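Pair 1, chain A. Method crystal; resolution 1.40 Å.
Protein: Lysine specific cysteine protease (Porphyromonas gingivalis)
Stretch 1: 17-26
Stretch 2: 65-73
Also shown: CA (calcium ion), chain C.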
# COMPACT_ATOMS: atom_id res chain seq x y z
N ALA A 17 0.77 -8.58 -8.85
CA ALA A 17 -0.03 -8.42 -7.66
C ALA A 17 0.59 -9.34 -6.62
O ALA A 17 1.14 -10.40 -6.96
CB ALA A 17 -1.52 -8.80 -7.90
N PRO A 18 0.54 -8.95 -5.35
CA PRO A 18 1.15 -9.77 -4.34
C PRO A 18 0.53 -11.16 -4.23
O PRO A 18 -0.67 -11.34 -4.36
CB PRO A 18 0.88 -9.00 -3.04
CG PRO A 18 0.47 -7.72 -3.44
CD PRO A 18 -0.16 -7.80 -4.77
N ALA A 19 1.40 -12.12 -3.97
CA ALA A 19 1.00 -13.48 -3.74
C ALA A 19 0.10 -13.51 -2.49
O ALA A 19 0.38 -12.86 -1.50
CB ALA A 19 2.28 -14.32 -3.53
N GLU A 20 -1.01 -14.22 -2.55
CA GLU A 20 -1.93 -14.37 -1.40
C GLU A 20 -2.76 -13.13 -1.05
O GLU A 20 -3.40 -13.13 -0.00
CB GLU A 20 -1.21 -14.79 -0.12
CG GLU A 20 -0.43 -16.09 -0.18
CD GLU A 20 -0.11 -16.60 1.23
OE1 GLU A 20 -0.80 -17.54 1.68
OE2 GLU A 20 0.78 -16.03 1.89
N TRP A 21 -2.78 -12.14 -1.92
CA TRP A 21 -3.69 -10.99 -1.78
C TRP A 21 -4.52 -10.94 -3.03
O TRP A 21 -4.12 -11.48 -4.08
CB TRP A 21 -2.92 -9.66 -1.62
CG TRP A 21 -2.14 -9.58 -0.34
CD1 TRP A 21 -1.05 -10.33 0.01
CD2 TRP A 21 -2.44 -8.77 0.82
NE1 TRP A 21 -0.64 -10.01 1.27
CE2 TRP A 21 -1.46 -9.05 1.79
CE3 TRP A 21 -3.41 -7.81 1.10
CZ2 TRP A 21 -1.44 -8.43 3.02
CZ3 TRP A 21 -3.39 -7.17 2.33
CH2 TRP A 21 -2.41 -7.49 3.29
N THR A 22 -5.66 -10.29 -2.96
CA THR A 22 -6.37 -9.95 -4.17
C THR A 22 -6.44 -8.43 -4.31
O THR A 22 -6.16 -7.73 -3.35
CB THR A 22 -7.77 -10.57 -4.23
OG1 THR A 22 -8.50 -10.23 -3.07
CG2 THR A 22 -7.71 -12.13 -4.34
N THR A 23 -6.78 -7.94 -5.48
CA THR A 23 -6.83 -6.52 -5.72
C THR A 23 -8.08 -6.18 -6.50
O THR A 23 -8.66 -7.01 -7.21
CB THR A 23 -5.62 -6.03 -6.52
OG1 THR A 23 -5.66 -6.59 -7.84
CG2 THR A 23 -4.28 -6.37 -5.87
N ILE A 24 -8.50 -4.94 -6.32
CA ILE A 24 -9.56 -4.30 -7.11
C ILE A 24 -9.05 -2.97 -7.69
O ILE A 24 -8.54 -2.10 -6.95
CB ILE A 24 -10.85 -4.04 -6.31
CG1 ILE A 24 -11.33 -5.30 -5.58
CG2 ILE A 24 -11.96 -3.52 -7.24
CD1 ILE A 24 -12.50 -5.04 -4.62
N ASP A 25 -9.14 -2.84 -9.00
CA ASP A 25 -8.93 -1.55 -9.68
C ASP A 25 -10.28 -0.84 -9.79
O ASP A 25 -10.89 -0.89 -10.85
CB ASP A 25 -8.36 -1.83 -11.07
CG ASP A 25 -8.27 -0.60 -11.95
OD1 ASP A 25 -8.12 0.52 -11.41
OD2 ASP A 25 -8.36 -0.76 -13.18
N ALA A 26 -10.81 -0.31 -8.69
CA ALA A 26 -12.19 0.14 -8.70
C ALA A 26 -12.41 1.37 -9.57
O ALA A 26 -13.51 1.51 -10.13
CB ALA A 26 -12.65 0.38 -7.26
N PRO A 65 -6.61 7.33 -8.35
CA PRO A 65 -6.84 5.94 -7.96
C PRO A 65 -8.03 5.68 -7.05
O PRO A 65 -8.48 6.54 -6.30
CB PRO A 65 -5.56 5.61 -7.18
CG PRO A 65 -5.09 6.94 -6.66
CD PRO A 65 -5.35 7.84 -7.80
N ASP A 66 -8.53 4.47 -7.16
CA ASP A 66 -9.39 3.85 -6.15
C ASP A 66 -9.07 2.36 -6.16
O ASP A 66 -9.78 1.54 -6.77
CB ASP A 66 -10.87 4.16 -6.38
CG ASP A 66 -11.76 3.68 -5.23
OD1 ASP A 66 -11.21 3.17 -4.25
OD2 ASP A 66 -13.01 3.72 -5.34
N ASN A 67 -7.94 2.05 -5.54
CA ASN A 67 -7.32 0.75 -5.65
C ASN A 67 -7.38 0.02 -4.31
O ASN A 67 -6.94 0.56 -3.28
CB ASN A 67 -5.84 0.87 -6.06
CG ASN A 67 -5.62 1.60 -7.35
OD1 ASN A 67 -6.46 1.56 -8.24
ND2 ASN A 67 -4.44 2.20 -7.50
N TYR A 68 -7.94 -1.19 -4.30
CA TYR A 68 -8.00 -2.03 -3.09
C TYR A 68 -6.99 -3.16 -3.11
O TYR A 68 -6.87 -3.89 -4.09
CB TYR A 68 -9.41 -2.65 -2.96
CG TYR A 68 -10.59 -1.73 -2.72
CD1 TYR A 68 -11.31 -1.78 -1.52
CD2 TYR A 68 -11.04 -0.93 -3.71
CE1 TYR A 68 -12.43 -1.01 -1.31
CE2 TYR A 68 -12.18 -0.13 -3.51
CZ TYR A 68 -12.85 -0.19 -2.32
OH TYR A 68 -13.98 0.61 -2.16
N LEU A 69 -6.35 -3.32 -1.99
CA LEU A 69 -5.45 -4.44 -1.71
C LEU A 69 -6.08 -5.23 -0.56
O LEU A 69 -6.20 -4.70 0.55
CB LEU A 69 -4.07 -3.92 -1.33
CG LEU A 69 -3.06 -4.96 -0.86
CD1 LEU A 69 -2.69 -5.85 -2.00
CD2 LEU A 69 -1.84 -4.27 -0.37
N ILE A 70 -6.46 -6.47 -0.82
CA ILE A 70 -7.29 -7.27 0.09
C ILE A 70 -6.58 -8.54 0.57
O ILE A 70 -6.08 -9.34 -0.22
CB ILE A 70 -8.63 -7.65 -0.60
CG1 ILE A 70 -9.35 -6.39 -1.07
CG2 ILE A 70 -9.56 -8.45 0.32
CD1 ILE A 70 -10.58 -6.62 -2.00
N SER A 71 -6.53 -8.69 1.89
CA SER A 71 -5.84 -9.83 2.50
C SER A 71 -6.57 -11.14 2.23
O SER A 71 -7.70 -11.18 1.79
CB SER A 71 -5.74 -9.65 4.01
OG SER A 71 -7.02 -9.76 4.65
N LYS A 72 -5.88 -12.22 2.56
CA LYS A 72 -6.49 -13.53 2.74
C LYS A 72 -7.41 -13.48 3.96
O LYS A 72 -7.41 -12.49 4.73
CB LYS A 72 -5.38 -14.59 2.92
CG LYS A 72 -4.62 -14.48 4.23
CD LYS A 72 -3.45 -15.50 4.27
CE LYS A 72 -2.66 -15.43 5.56
NZ LYS A 72 -1.57 -16.46 5.61
N ASP A 73 -8.17 -14.54 4.15
CA ASP A 73 -8.99 -14.70 5.36
C ASP A 73 -8.09 -14.68 6.60
O ASP A 73 -7.18 -15.52 6.74
CB ASP A 73 -9.79 -16.00 5.25
CG ASP A 73 -10.73 -16.23 6.39
OD1 ASP A 73 -10.50 -15.73 7.51
OD2 ASP A 73 -11.75 -16.92 6.17
CA CA C . -6.72 2.13 -10.59
O HOH W 1 -2.97 -12.02 2.54
O HOH W 2 0.42 -15.03 4.38
O HOH W 3 -8.19 -12.00 -0.82
O HOH W 4 -5.38 4.14 -10.26

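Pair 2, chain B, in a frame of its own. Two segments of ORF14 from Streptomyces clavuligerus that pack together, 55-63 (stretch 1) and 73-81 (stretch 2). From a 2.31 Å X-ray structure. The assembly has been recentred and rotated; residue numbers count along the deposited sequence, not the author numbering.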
# COMPACT_ATOMS: atom_id res chain seq x y z
N PRO B 55 8.49 -3.57 9.59
CA PRO B 55 9.22 -4.55 10.29
C PRO B 55 10.39 -5.11 9.48
O PRO B 55 10.28 -5.38 8.29
CB PRO B 55 8.16 -5.61 10.55
CG PRO B 55 6.91 -4.75 10.72
CD PRO B 55 7.03 -3.79 9.70
N ALA B 56 11.49 -5.30 10.21
CA ALA B 56 12.68 -5.91 9.66
C ALA B 56 12.96 -5.29 8.32
O ALA B 56 13.27 -5.97 7.37
CB ALA B 56 12.48 -7.43 9.51
N THR B 57 12.86 -3.97 8.22
CA THR B 57 13.28 -3.41 7.00
C THR B 57 14.03 -2.12 7.23
O THR B 57 13.65 -1.32 8.11
CB THR B 57 12.12 -3.34 6.02
OG1 THR B 57 11.48 -2.09 6.10
CG2 THR B 57 11.13 -4.40 6.35
N ALA B 58 15.10 -1.93 6.45
CA ALA B 58 15.88 -0.69 6.50
C ALA B 58 15.38 0.23 5.41
O ALA B 58 14.90 -0.25 4.39
CB ALA B 58 17.35 -0.99 6.31
N LEU B 59 15.53 1.54 5.58
CA LEU B 59 15.28 2.54 4.52
C LEU B 59 16.54 3.25 4.11
O LEU B 59 17.43 3.49 4.94
CB LEU B 59 14.30 3.60 4.96
CG LEU B 59 13.11 3.04 5.74
CD1 LEU B 59 12.41 4.16 6.40
CD2 LEU B 59 12.16 2.34 4.73
N ASP B 60 16.63 3.62 2.84
CA ASP B 60 17.77 4.37 2.36
C ASP B 60 17.12 5.49 1.46
O ASP B 60 16.80 5.26 0.27
CB ASP B 60 18.69 3.42 1.57
CG ASP B 60 20.08 3.99 1.36
OD1 ASP B 60 20.21 5.22 1.32
OD2 ASP B 60 21.06 3.22 1.22
N ASP B 61 16.87 6.65 2.05
CA ASP B 61 16.06 7.71 1.39
C ASP B 61 16.92 8.86 0.86
O ASP B 61 17.79 9.37 1.55
CB ASP B 61 15.03 8.26 2.36
CG ASP B 61 14.07 7.21 2.80
OD1 ASP B 61 13.85 6.31 1.97
OD2 ASP B 61 13.55 7.26 3.95
N TRP B 62 16.68 9.26 -0.37
CA TRP B 62 17.46 10.33 -0.96
C TRP B 62 16.61 11.37 -1.68
O TRP B 62 15.52 11.07 -2.18
CB TRP B 62 18.40 9.72 -1.96
CG TRP B 62 19.43 8.86 -1.31
CD1 TRP B 62 19.28 7.57 -0.85
CD2 TRP B 62 20.76 9.24 -1.07
NE1 TRP B 62 20.48 7.12 -0.34
CE2 TRP B 62 21.41 8.12 -0.45
CE3 TRP B 62 21.51 10.40 -1.33
CZ2 TRP B 62 22.75 8.16 -0.07
CZ3 TRP B 62 22.84 10.43 -0.98
CH2 TRP B 62 23.45 9.31 -0.34
N VAL B 63 17.11 12.59 -1.74
CA VAL B 63 16.62 13.54 -2.72
C VAL B 63 17.70 13.93 -3.71
O VAL B 63 18.91 13.72 -3.48
CB VAL B 63 15.99 14.81 -2.08
CG1 VAL B 63 14.72 14.46 -1.33
CG2 VAL B 63 17.00 15.54 -1.21
N ALA B 73 13.40 12.51 -5.99
CA ALA B 73 13.55 11.78 -4.75
C ALA B 73 13.64 10.32 -5.10
O ALA B 73 12.99 9.88 -6.02
CB ALA B 73 12.35 12.03 -3.87
N LEU B 74 14.48 9.60 -4.39
CA LEU B 74 14.55 8.15 -4.54
C LEU B 74 14.44 7.48 -3.18
O LEU B 74 15.17 7.82 -2.31
CB LEU B 74 15.92 7.77 -5.11
CG LEU B 74 16.32 6.30 -5.10
CD1 LEU B 74 15.54 5.52 -6.14
CD2 LEU B 74 17.85 6.17 -5.32
N ARG B 75 13.56 6.51 -3.01
CA ARG B 75 13.47 5.84 -1.71
C ARG B 75 13.57 4.35 -1.93
O ARG B 75 12.81 3.79 -2.72
CB ARG B 75 12.14 6.17 -1.02
CG ARG B 75 11.85 7.70 -0.84
CD ARG B 75 10.79 7.97 0.33
NE ARG B 75 11.20 7.40 1.64
CZ ARG B 75 10.36 7.24 2.65
NH1 ARG B 75 9.09 7.62 2.50
NH2 ARG B 75 10.76 6.71 3.79
N LEU B 76 14.51 3.70 -1.24
CA LEU B 76 14.61 2.26 -1.27
C LEU B 76 14.17 1.65 0.02
O LEU B 76 14.44 2.19 1.08
CB LEU B 76 16.05 1.81 -1.48
CG LEU B 76 16.58 2.01 -2.88
CD1 LEU B 76 17.77 1.11 -3.04
CD2 LEU B 76 15.52 1.78 -3.98
N ALA B 77 13.55 0.49 -0.06
CA ALA B 77 13.26 -0.29 1.16
C ALA B 77 14.06 -1.54 1.04
O ALA B 77 14.04 -2.19 -0.00
CB ALA B 77 11.73 -0.60 1.30
N LEU B 78 14.79 -1.87 2.09
CA LEU B 78 15.65 -3.05 2.06
C LEU B 78 15.14 -4.05 3.07
O LEU B 78 15.36 -3.88 4.27
CB LEU B 78 17.12 -2.69 2.39
CG LEU B 78 17.91 -1.74 1.46
CD1 LEU B 78 17.85 -2.08 -0.00
CD2 LEU B 78 17.53 -0.33 1.70
N PRO B 79 14.47 -5.11 2.60
CA PRO B 79 14.07 -6.16 3.55
C PRO B 79 15.30 -6.85 4.16
O PRO B 79 16.17 -7.37 3.43
CB PRO B 79 13.31 -7.15 2.65
CG PRO B 79 13.01 -6.39 1.37
CD PRO B 79 14.15 -5.45 1.21
N ASP B 80 15.40 -6.88 5.48
CA ASP B 80 16.55 -7.55 6.12
C ASP B 80 16.76 -8.94 5.55
O ASP B 80 15.78 -9.65 5.36
CB ASP B 80 16.36 -7.66 7.63
CG ASP B 80 16.33 -6.32 8.29
OD1 ASP B 80 15.61 -6.17 9.29
OD2 ASP B 80 17.00 -5.41 7.79
N GLY B 81 18.01 -9.33 5.29
CA GLY B 81 18.34 -10.72 4.93
C GLY B 81 17.94 -11.14 3.53
O GLY B 81 18.09 -12.29 3.17
O HOH W 5 12.74 3.82 1.79

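An antiparallel pair of strands fixes its backbone by a repeating pattern of hydrogen bonds and leaves the side chains free to vary, and the two pairs compared here illustrate how far that freedom extends. Fourteen central residues superpose with an RMSD of 0.6 Å. The strand directions differ by 170° in pair 1 and 176° in pair 2, and the axes approach to 4.7 and 4.6 Å.

The register is the same. T22(A) and I70(A) fall on A58(B) and L78(B), and each couple is closed by two backbone bonds: T22(A) N to I70(A) O at 2.9 Å and I70(A) N to T22(A) O at 2.8 Å, against A58(B) N to L78(B) O at 2.9 Å and L78(B) N to A58(B) O at 2.8 Å. Two residues on, I24(A) with Y68(A) matches D60(B) with L76(B), again doubly bonded.

On the face carrying these residues, pair 1 builds an apolar patch. I24(A) CD1 lies 3.6 Å from I70(A) CD1 and also sits over one face of the Y68(A) ring. In pair 2 the position of I24(A) is held by D60(B), yet its CB still packs 3.9 Å from CD2 of L78(B), the counterpart of I70(A). The carboxylate of D60(B) is engaged separately, its OD1 accepting a 2.5 Å hydrogen bond from NE1 of W62(B).

The opposite face gives the clearest contrast. D25(A) and N67(A) occupy the positions of D61(B) and R75(B), non-hydrogen-bonded couples whose side chains lie on the same side of the sheet. In pair 1 both side chains offer oxygen, and a calcium ion reconciles them, bound by D25(A) OD1 at 2.3 Å and N67(A) OD1 at 2.4 Å. In pair 2 the arginine brings its own positive charge: R75(B) NE donates to D61(B) OD1 at 2.9 Å and R75(B) NH2 to D61(B) OD2 at 2.8 Å, a two-pronged salt bridge.

Near the other end, W21(A) matches T57(B). The indole spreads against the facing strand, its CE3 3.5 Å from L69(A) CG, with S71(A) CA over the six-membered ring, 3.8 Å from its centroid. The smaller T57(B) reaches P79(B) more modestly, CB to CA at 4.2 Å. Beyond it, E20(A) and K72(A) are linked through water 1, which donates to E20(A) O at 2.8 Å and accepts from K72(A) N at 2.9 Å; at the matching positions D80(B) N bonds directly to A56(B) O at 3.0 Å.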